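Local coordinates for uncharacterized protein (Thermus thermophilus HB8, PDB 6SCE) that acts as a CRISPR defence DNA nuclease, switched on by the cyclic oligoadenylate second messenger of Type III systems, at residues K202-G214 and V246-V259. Residues are numbered along the deposited sequence; the frame is centred on the assembly and turned at random.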
ATOM      1  N   LYS A 202      -7.607  29.598   4.056  1.00 45.10           N
ATOM      2  CA  LYS A 202      -8.764  28.775   3.707  1.00 47.29           C
ATOM      3  C   LYS A 202      -8.742  27.406   4.385  1.00 43.33           C
ATOM      4  O   LYS A 202      -7.685  26.904   4.789  1.00 39.09           O
ATOM      5  CB  LYS A 202      -8.800  28.547   2.189  1.00 53.67           C
ATOM      6  CG  LYS A 202      -8.813  29.821   1.350  1.00 56.57           C
ATOM      7  CD  LYS A 202      -9.136  29.510  -0.109  1.00 58.51           C
ATOM      8  N   ASP A 203      -9.907  26.785   4.444  1.00 39.29           N
ATOM      9  CA  ASP A 203     -10.054  25.445   4.983  1.00 42.23           C
ATOM     10  C   ASP A 203      -9.357  24.447   4.038  1.00 43.42           C
ATOM     11  O   ASP A 203      -9.163  24.743   2.873  1.00 46.51           O
ATOM     12  CB  ASP A 203     -11.543  25.104   5.125  1.00 41.05           C
ATOM     13  CG  ASP A 203     -11.790  23.820   5.897  1.00 42.04           C
ATOM     14  OD1 ASP A 203     -10.887  23.334   6.611  1.00 42.67           O
ATOM     15  OD2 ASP A 203     -12.909  23.278   5.800  1.00 47.91           O
HETATM   16  N   MSE A 204      -8.973  23.289   4.556  1.00 42.11           N
HETATM   17  CA  MSE A 204      -8.346  22.212   3.746  1.00 42.58           C
HETATM   18  C   MSE A 204      -9.398  21.163   3.536  1.00 47.25           C
HETATM   19  O   MSE A 204     -10.101  20.808   4.486  1.00 50.72           O
HETATM   20  CB  MSE A 204      -7.218  21.561   4.512  1.00 38.62           C
HETATM   21  CG  MSE A 204      -6.261  22.587   5.077  1.00 34.89           C
HETATM   22 SE   MSE A 204      -4.655  21.800   5.893  1.00 36.50          SE
HETATM   23  CE  MSE A 204      -3.512  21.883   4.281  1.00 33.38           C
ATOM     24  N   SER A 205      -9.548  20.651   2.317  1.00 44.90           N
ATOM     25  CA  SER A 205     -10.594  19.654   2.081  1.00 42.37           C
ATOM     26  C   SER A 205     -10.088  18.237   2.047  1.00 46.68           C
ATOM     27  O   SER A 205      -8.913  17.973   1.755  1.00 38.37           O
ATOM     28  CB  SER A 205     -11.363  19.958   0.809  1.00 46.44           C
ATOM     29  OG  SER A 205     -10.573  19.781  -0.338  1.00 42.32           O
ATOM     30  N   ARG A 206     -11.001  17.318   2.349  1.00 45.42           N
ATOM     31  CA  ARG A 206     -10.744  15.907   2.200  1.00 47.10           C
ATOM     32  C   ARG A 206     -10.356  15.618   0.746  1.00 41.30           C
ATOM     33  O   ARG A 206      -9.412  14.870   0.510  1.00 40.95           O
ATOM     34  CB  ARG A 206     -11.977  15.098   2.616  1.00 51.03           C
ATOM     35  CG  ARG A 206     -11.764  13.603   2.636  1.00 54.68           C
ATOM     36  CD  ARG A 206     -13.082  12.831   2.652  1.00 59.40           C
ATOM     37  NE  ARG A 206     -13.526  12.437   3.994  1.00 61.93           N
ATOM     38  CZ  ARG A 206     -12.944  11.512   4.764  1.00 63.75           C
ATOM     39  NH1 ARG A 206     -13.453  11.228   5.953  1.00 59.53           N
ATOM     40  NH2 ARG A 206     -11.845  10.873   4.369  1.00 68.83           N
ATOM     41  N   LYS A 207     -11.056  16.238  -0.212  1.00 37.79           N
ATOM     42  CA  LYS A 207     -10.767  16.047  -1.635  1.00 38.37           C
ATOM     43  C   LYS A 207      -9.332  16.483  -1.976  1.00 35.72           C
ATOM     44  O   LYS A 207      -8.619  15.752  -2.652  1.00 36.06           O
ATOM     45  CB  LYS A 207     -11.740  16.825  -2.528  1.00 44.31           C
ATOM     46  CG  LYS A 207     -13.193  16.371  -2.452  1.00 46.72           C
ATOM     47  N   ALA A 208      -8.912  17.660  -1.509  1.00 31.69           N
ATOM     48  CA  ALA A 208      -7.591  18.171  -1.869  1.00 32.80           C
ATOM     49  C   ALA A 208      -6.480  17.350  -1.195  1.00 29.91           C
ATOM     50  O   ALA A 208      -5.445  17.094  -1.815  1.00 30.76           O
ATOM     51  CB  ALA A 208      -7.439  19.651  -1.524  1.00 34.86           C
ATOM     52  N   LEU A 209      -6.686  16.949   0.056  1.00 29.10           N
ATOM     53  CA  LEU A 209      -5.712  16.120   0.765  1.00 31.92           C
ATOM     54  C   LEU A 209      -5.540  14.750   0.113  1.00 32.32           C
ATOM     55  O   LEU A 209      -4.412  14.300  -0.097  1.00 31.56           O
ATOM     56  CB  LEU A 209      -6.078  15.960   2.217  1.00 34.32           C
ATOM     57  CG  LEU A 209      -5.909  17.229   3.040  1.00 37.39           C
ATOM     58  CD1 LEU A 209      -6.506  16.996   4.414  1.00 39.08           C
ATOM     59  CD2 LEU A 209      -4.460  17.682   3.137  1.00 36.49           C
ATOM     60  N   SER A 210      -6.642  14.117  -0.290  1.00 33.42           N
ATOM     61  CA  SER A 210      -6.549  12.803  -0.901  1.00 34.67           C
ATOM     62  C   SER A 210      -5.898  12.885  -2.253  1.00 35.45           C
ATOM     63  O   SER A 210      -5.020  12.059  -2.597  1.00 36.29           O
ATOM     64  CB  SER A 210      -7.937  12.121  -0.984  1.00 38.38           C
ATOM     65  OG  SER A 210      -8.815  12.769  -1.860  1.00 43.26           O
ATOM     66  N   ALA A 211      -6.278  13.888  -3.037  1.00 33.03           N
ATOM     67  CA  ALA A 211      -5.696  14.048  -4.355  1.00 32.30           C
ATOM     68  C   ALA A 211      -4.182  14.336  -4.284  1.00 33.26           C
ATOM     69  O   ALA A 211      -3.428  13.908  -5.156  1.00 32.77           O
ATOM     70  CB  ALA A 211      -6.420  15.127  -5.133  1.00 33.19           C
ATOM     71  N   PHE A 212      -3.757  15.059  -3.249  1.00 33.54           N
ATOM     72  CA  PHE A 212      -2.358  15.426  -3.081  1.00 31.27           C
ATOM     73  C   PHE A 212      -1.499  14.189  -2.808  1.00 31.89           C
ATOM     74  O   PHE A 212      -0.390  14.086  -3.289  1.00 30.89           O
ATOM     75  CB  PHE A 212      -2.204  16.423  -1.924  1.00 30.97           C
ATOM     76  CG  PHE A 212      -0.881  17.096  -1.887  1.00 29.48           C
ATOM     77  CD1 PHE A 212      -0.575  18.081  -2.806  1.00 29.90           C
ATOM     78  CD2 PHE A 212       0.085  16.702  -0.970  1.00 29.52           C
ATOM     79  CE1 PHE A 212       0.642  18.721  -2.782  1.00 28.56           C
ATOM     80  CE2 PHE A 212       1.318  17.322  -0.957  1.00 27.44           C
ATOM     81  CZ  PHE A 212       1.602  18.328  -1.866  1.00 28.56           C
ATOM     82  N   SER A 213      -2.023  13.275  -2.015  1.00 31.78           N
ATOM     83  CA  SER A 213      -1.358  12.033  -1.751  1.00 35.83           C
ATOM     84  C   SER A 213      -1.197  11.181  -3.024  1.00 35.02           C
ATOM     85  O   SER A 213      -0.114  10.694  -3.331  1.00 33.93           O
ATOM     86  CB  SER A 213      -2.097  11.264  -0.690  1.00 38.92           C
ATOM     87  OG  SER A 213      -1.651   9.932  -0.743  1.00 45.52           O
ATOM     88  N   GLY A 214      -2.256  11.032  -3.795  1.00 35.13           N
ATOM     89  CA  GLY A 214      -2.159  10.304  -5.072  1.00 34.05           C
ATOM     90  C   GLY A 214      -1.187  10.979  -6.031  1.00 34.38           C
ATOM     91  O   GLY A 214      -0.401  10.315  -6.733  1.00 32.88           O
ATOM     92  N   VAL A 246     -11.862  21.332  13.522  1.00 36.61           N
ATOM     93  CA  VAL A 246     -11.277  21.488  12.182  1.00 36.79           C
ATOM     94  C   VAL A 246      -9.955  20.766  12.105  1.00 38.33           C
ATOM     95  O   VAL A 246      -9.716  19.985  11.167  1.00 37.88           O
ATOM     96  CB  VAL A 246     -11.082  22.955  11.810  1.00 36.79           C
ATOM     97  CG1 VAL A 246     -10.244  23.077  10.531  1.00 37.67           C
ATOM     98  CG2 VAL A 246     -12.430  23.634  11.616  1.00 37.51           C
ATOM     99  N   PHE A 247      -9.108  20.999  13.105  1.00 33.48           N
ATOM    100  CA  PHE A 247      -7.806  20.388  13.160  1.00 36.20           C
ATOM    101  C   PHE A 247      -7.844  18.866  13.256  1.00 38.30           C
ATOM    102  O   PHE A 247      -7.030  18.162  12.607  1.00 36.93           O
ATOM    103  CB  PHE A 247      -7.010  20.926  14.335  1.00 35.65           C
ATOM    104  CG  PHE A 247      -5.587  20.510  14.309  1.00 36.51           C
ATOM    105  CD1 PHE A 247      -4.796  20.807  13.205  1.00 37.35           C
ATOM    106  CD2 PHE A 247      -5.033  19.788  15.358  1.00 41.20           C
ATOM    107  CE1 PHE A 247      -3.472  20.406  13.157  1.00 37.30           C
ATOM    108  CE2 PHE A 247      -3.700  19.378  15.314  1.00 43.92           C
ATOM    109  CZ  PHE A 247      -2.923  19.687  14.215  1.00 40.32           C
ATOM    110  N   ALA A 248      -8.762  18.364  14.073  1.00 33.00           N
ATOM    111  CA  ALA A 248      -8.963  16.922  14.209  1.00 34.83           C
ATOM    112  C   ALA A 248      -9.384  16.294  12.873  1.00 33.20           C
ATOM    113  O   ALA A 248      -8.947  15.194  12.543  1.00 36.73           O
ATOM    114  CB  ALA A 248     -10.016  16.625  15.285  1.00 35.45           C
ATOM    115  N   ARG A 249     -10.229  16.987  12.135  1.00 35.23           N
ATOM    116  CA  ARG A 249     -10.654  16.542  10.801  1.00 39.12           C
ATOM    117  C   ARG A 249      -9.466  16.436   9.842  1.00 38.65           C
ATOM    118  O   ARG A 249      -9.309  15.421   9.170  1.00 37.83           O
ATOM    119  CB  ARG A 249     -11.707  17.460  10.213  1.00 38.89           C
ATOM    120  CG  ARG A 249     -13.094  17.288  10.822  1.00 42.00           C
ATOM    121  CD  ARG A 249     -14.153  17.963   9.985  1.00 43.32           C
ATOM    122  NE  ARG A 249     -14.134  19.432  10.051  1.00 46.32           N
ATOM    123  CZ  ARG A 249     -14.829  20.173  10.923  1.00 45.99           C
ATOM    124  NH1 ARG A 249     -15.575  19.603  11.868  1.00 44.54           N
ATOM    125  NH2 ARG A 249     -14.762  21.494  10.868  1.00 46.77           N
ATOM    126  N   TRP A 250      -8.640  17.474   9.789  1.00 34.24           N
ATOM    127  CA  TRP A 250      -7.395  17.459   8.969  1.00 34.83           C
ATOM    128  C   TRP A 250      -6.443  16.333   9.339  1.00 35.32           C
ATOM    129  O   TRP A 250      -5.875  15.638   8.465  1.00 32.42           O
ATOM    130  CB  TRP A 250      -6.631  18.773   9.097  1.00 33.88           C
ATOM    131  CG  TRP A 250      -7.375  19.980   8.629  1.00 31.97           C
ATOM    132  CD1 TRP A 250      -8.542  20.022   7.938  1.00 33.02           C
ATOM    133  CD2 TRP A 250      -6.960  21.326   8.805  1.00 29.75           C
ATOM    134  NE1 TRP A 250      -8.900  21.325   7.692  1.00 33.38           N
ATOM    135  CE2 TRP A 250      -7.928  22.143   8.203  1.00 31.51           C
ATOM    136  CE3 TRP A 250      -5.852  21.921   9.418  1.00 31.87           C
ATOM    137  CZ2 TRP A 250      -7.840  23.536   8.215  1.00 32.96           C
ATOM    138  CZ3 TRP A 250      -5.762  23.308   9.422  1.00 31.67           C
ATOM    139  CH2 TRP A 250      -6.733  24.090   8.807  1.00 30.52           C
ATOM    140  N   ARG A 251      -6.262  16.126  10.637  1.00 34.11           N
ATOM    141  CA  ARG A 251      -5.396  15.069  11.100  1.00 37.24           C
ATOM    142  C   ARG A 251      -5.945  13.693  10.673  1.00 35.82           C
ATOM    143  O   ARG A 251      -5.184  12.828  10.232  1.00 37.58           O
ATOM    144  CB  ARG A 251      -5.260  15.101  12.622  1.00 42.59           C
ATOM    145  CG  ARG A 251      -4.482  16.289  13.176  1.00 50.80           C
ATOM    146  CD  ARG A 251      -2.984  16.161  12.979  1.00 60.23           C
ATOM    147  NE  ARG A 251      -2.371  15.141  13.832  1.00 69.31           N
ATOM    148  CZ  ARG A 251      -1.107  14.723  13.724  1.00 75.64           C
ATOM    149  NH1 ARG A 251      -0.293  15.228  12.798  1.00 77.41           N
ATOM    150  NH2 ARG A 251      -0.650  13.788  14.553  1.00 78.78           N
ATOM    151  N   ALA A 252      -7.245  13.509  10.816  1.00 36.06           N
ATOM    152  CA  ALA A 252      -7.887  12.229  10.468  1.00 38.92           C
ATOM    153  C   ALA A 252      -7.772  11.977   8.954  1.00 37.65           C
ATOM    154  O   ALA A 252      -7.378  10.906   8.524  1.00 38.06           O
ATOM    155  CB  ALA A 252      -9.331  12.242  10.903  1.00 39.40           C
ATOM    156  N   TRP A 253      -8.089  12.991   8.161  1.00 35.18           N
ATOM    157  CA  TRP A 253      -7.942  12.905   6.719  1.00 34.94           C
ATOM    158  C   TRP A 253      -6.505  12.611   6.283  1.00 37.48           C
ATOM    159  O   TRP A 253      -6.282  11.754   5.423  1.00 35.90           O
ATOM    160  CB  TRP A 253      -8.467  14.163   6.070  1.00 35.62           C
ATOM    161  CG  TRP A 253      -9.915  14.401   6.323  1.00 38.67           C
ATOM    162  CD1 TRP A 253     -10.838  13.478   6.707  1.00 42.02           C
ATOM    163  CD2 TRP A 253     -10.615  15.646   6.212  1.00 38.76           C
ATOM    164  NE1 TRP A 253     -12.067  14.067   6.830  1.00 45.34           N
ATOM    165  CE2 TRP A 253     -11.960  15.399   6.534  1.00 40.94           C
ATOM    166  CE3 TRP A 253     -10.233  16.943   5.884  1.00 41.48           C
ATOM    167  CZ2 TRP A 253     -12.931  16.405   6.546  1.00 43.67           C
ATOM    168  CZ3 TRP A 253     -11.208  17.957   5.886  1.00 42.02           C
ATOM    169  CH2 TRP A 253     -12.535  17.673   6.199  1.00 42.49           C
ATOM    170  N   ALA A 254      -5.531  13.293   6.882  1.00 34.49           N
ATOM    171  CA  ALA A 254      -4.128  13.093   6.548  1.00 35.36           C
ATOM    172  C   ALA A 254      -3.658  11.676   6.859  1.00 40.65           C
ATOM    173  O   ALA A 254      -2.921  11.078   6.067  1.00 36.73           O
ATOM    174  CB  ALA A 254      -3.248  14.092   7.273  1.00 36.06           C
ATOM    175  N   ARG A 255      -4.054  11.152   8.016  1.00 38.54           N
ATOM    176  CA  ARG A 255      -3.722   9.783   8.342  1.00 42.66           C
ATOM    177  C   ARG A 255      -4.355   8.819   7.320  1.00 38.87           C
ATOM    178  O   ARG A 255      -3.682   7.916   6.844  1.00 42.77           O
ATOM    179  CB  ARG A 255      -4.163   9.426   9.758  1.00 47.02           C
ATOM    180  CG  ARG A 255      -3.720   8.026  10.173  1.00 57.60           C
ATOM    181  CD  ARG A 255      -4.122   7.690  11.598  1.00 63.05           C
ATOM    182  NE  ARG A 255      -3.066   8.004  12.559  1.00 71.24           N
ATOM    183  CZ  ARG A 255      -3.094   7.655  13.845  1.00 77.64           C
ATOM    184  NH1 ARG A 255      -4.125   6.973  14.343  1.00 77.72           N
ATOM    185  NH2 ARG A 255      -2.085   7.989  14.640  1.00 81.97           N
ATOM    186  N   GLU A 256      -5.616   9.055   6.980  1.00 37.96           N
ATOM    187  CA  GLU A 256      -6.352   8.194   6.068  1.00 41.98           C
ATOM    188  C   GLU A 256      -5.739   8.118   4.673  1.00 46.68           C
ATOM    189  O   GLU A 256      -5.682   7.040   4.083  1.00 44.52           O
ATOM    190  CB  GLU A 256      -7.796   8.634   5.987  1.00 44.34           C
ATOM    191  CG  GLU A 256      -8.635   7.792   5.032  1.00 48.35           C
ATOM    192  CD  GLU A 256     -10.054   7.678   5.479  1.00 50.19           C
ATOM    193  OE1 GLU A 256     -10.265   7.062   6.554  1.00 50.50           O
ATOM    194  OE2 GLU A 256     -10.945   8.198   4.757  1.00 53.01           O
ATOM    195  N   TYR A 257      -5.253   9.236   4.147  1.00 42.81           N
ATOM    196  CA  TYR A 257      -4.683   9.229   2.797  1.00 43.89           C
ATOM    197  C   TYR A 257      -3.170   9.201   2.730  1.00 40.64           C
ATOM    198  O   TYR A 257      -2.585   9.354   1.644  1.00 44.41           O
ATOM    199  CB  TYR A 257      -5.241  10.401   2.018  1.00 44.66           C
ATOM    200  CG  TYR A 257      -6.741  10.441   2.003  1.00 47.05           C
ATOM    201  CD1 TYR A 257      -7.493   9.385   1.494  1.00 49.74           C
ATOM    202  CD2 TYR A 257      -7.414  11.555   2.479  1.00 50.84           C
ATOM    203  CE1 TYR A 257      -8.881   9.434   1.483  1.00 50.28           C
ATOM    204  CE2 TYR A 257      -8.787  11.627   2.460  1.00 51.47           C
ATOM    205  CZ  TYR A 257      -9.523  10.572   1.967  1.00 55.10           C
ATOM    206  OH  TYR A 257     -10.903  10.700   1.974  1.00 52.68           O
ATOM    207  N   GLY A 258      -2.508   9.006   3.874  1.00 37.80           N
ATOM    208  CA  GLY A 258      -1.057   8.903   3.896  1.00 37.33           C
ATOM    209  C   GLY A 258      -0.283  10.219   3.740  1.00 38.76           C
ATOM    210  O   GLY A 258       0.844  10.243   3.259  1.00 36.74           O
ATOM    211  N   VAL A 259      -0.864  11.320   4.202  1.00 35.23           N
ATOM    212  CA  VAL A 259      -0.192  12.616   4.171  1.00 33.29           C
ATOM    213  C   VAL A 259       0.555  12.867   5.460  1.00 33.00           C
ATOM    214  O   VAL A 259       0.065  12.538   6.555  1.00 36.69           O
ATOM    215  CB  VAL A 259      -1.248  13.714   3.942  1.00 33.89           C
ATOM    216  CG1 VAL A 259      -0.719  15.092   4.301  1.00 35.52           C
ATOM    217  CG2 VAL A 259      -1.707  13.634   2.502  1.00 34.37           C
TER
HETATM  218  O   HOH W   1     -14.215  22.951   8.279  1.00 57.98           O
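Trp-250, Trp-253 and Tyr-257 each offer a ring face, to Met-204, Arg-206 and Ser-210 in turn. Ser-210 CB stands over the centre of the Tyr-257 ring, 3.4 Å from its centroid, a closeness that a small serine permits. Arg-206 CB lies likewise over the six-membered ring of Trp-253. Selenomethionine Met-204 reaches across Trp-250, its SE 3.8 Å from the six-membered ring centroid in a Met-aromatic contact.

Hydrogen bonds and a salt bridge hold the polar ends, several of them buried. Trp-250 NE1 donates within its ring plane to Asp-203 OD1 (3.0 Å). Arg-206, extended to CD and then bent at chi3 (-95°), brings NH2 to Tyr-257 OH (2.6 Å), nearly perpendicular to that ring, and into a salt bridge with Glu-256 OE2 (2.8 Å). The short Ser-213 hydroxyl donates to Tyr-257 O nearly along its C=O axis, beside the Gly-258 Schellman motif, and also bonds Arg-576.

Helices 206-220 and 240-257, of successive beta-alpha-beta crossovers, thus pack together on one sheet face, where Leu-209 touches Val-228. CH-pi and Met-aromatic contacts supply the packing, directional polar bonds probably help align the helices, and Arg-206, with Thr-540 on OE2 and Tyr-434 on OE1, would favour ionised Glu-256.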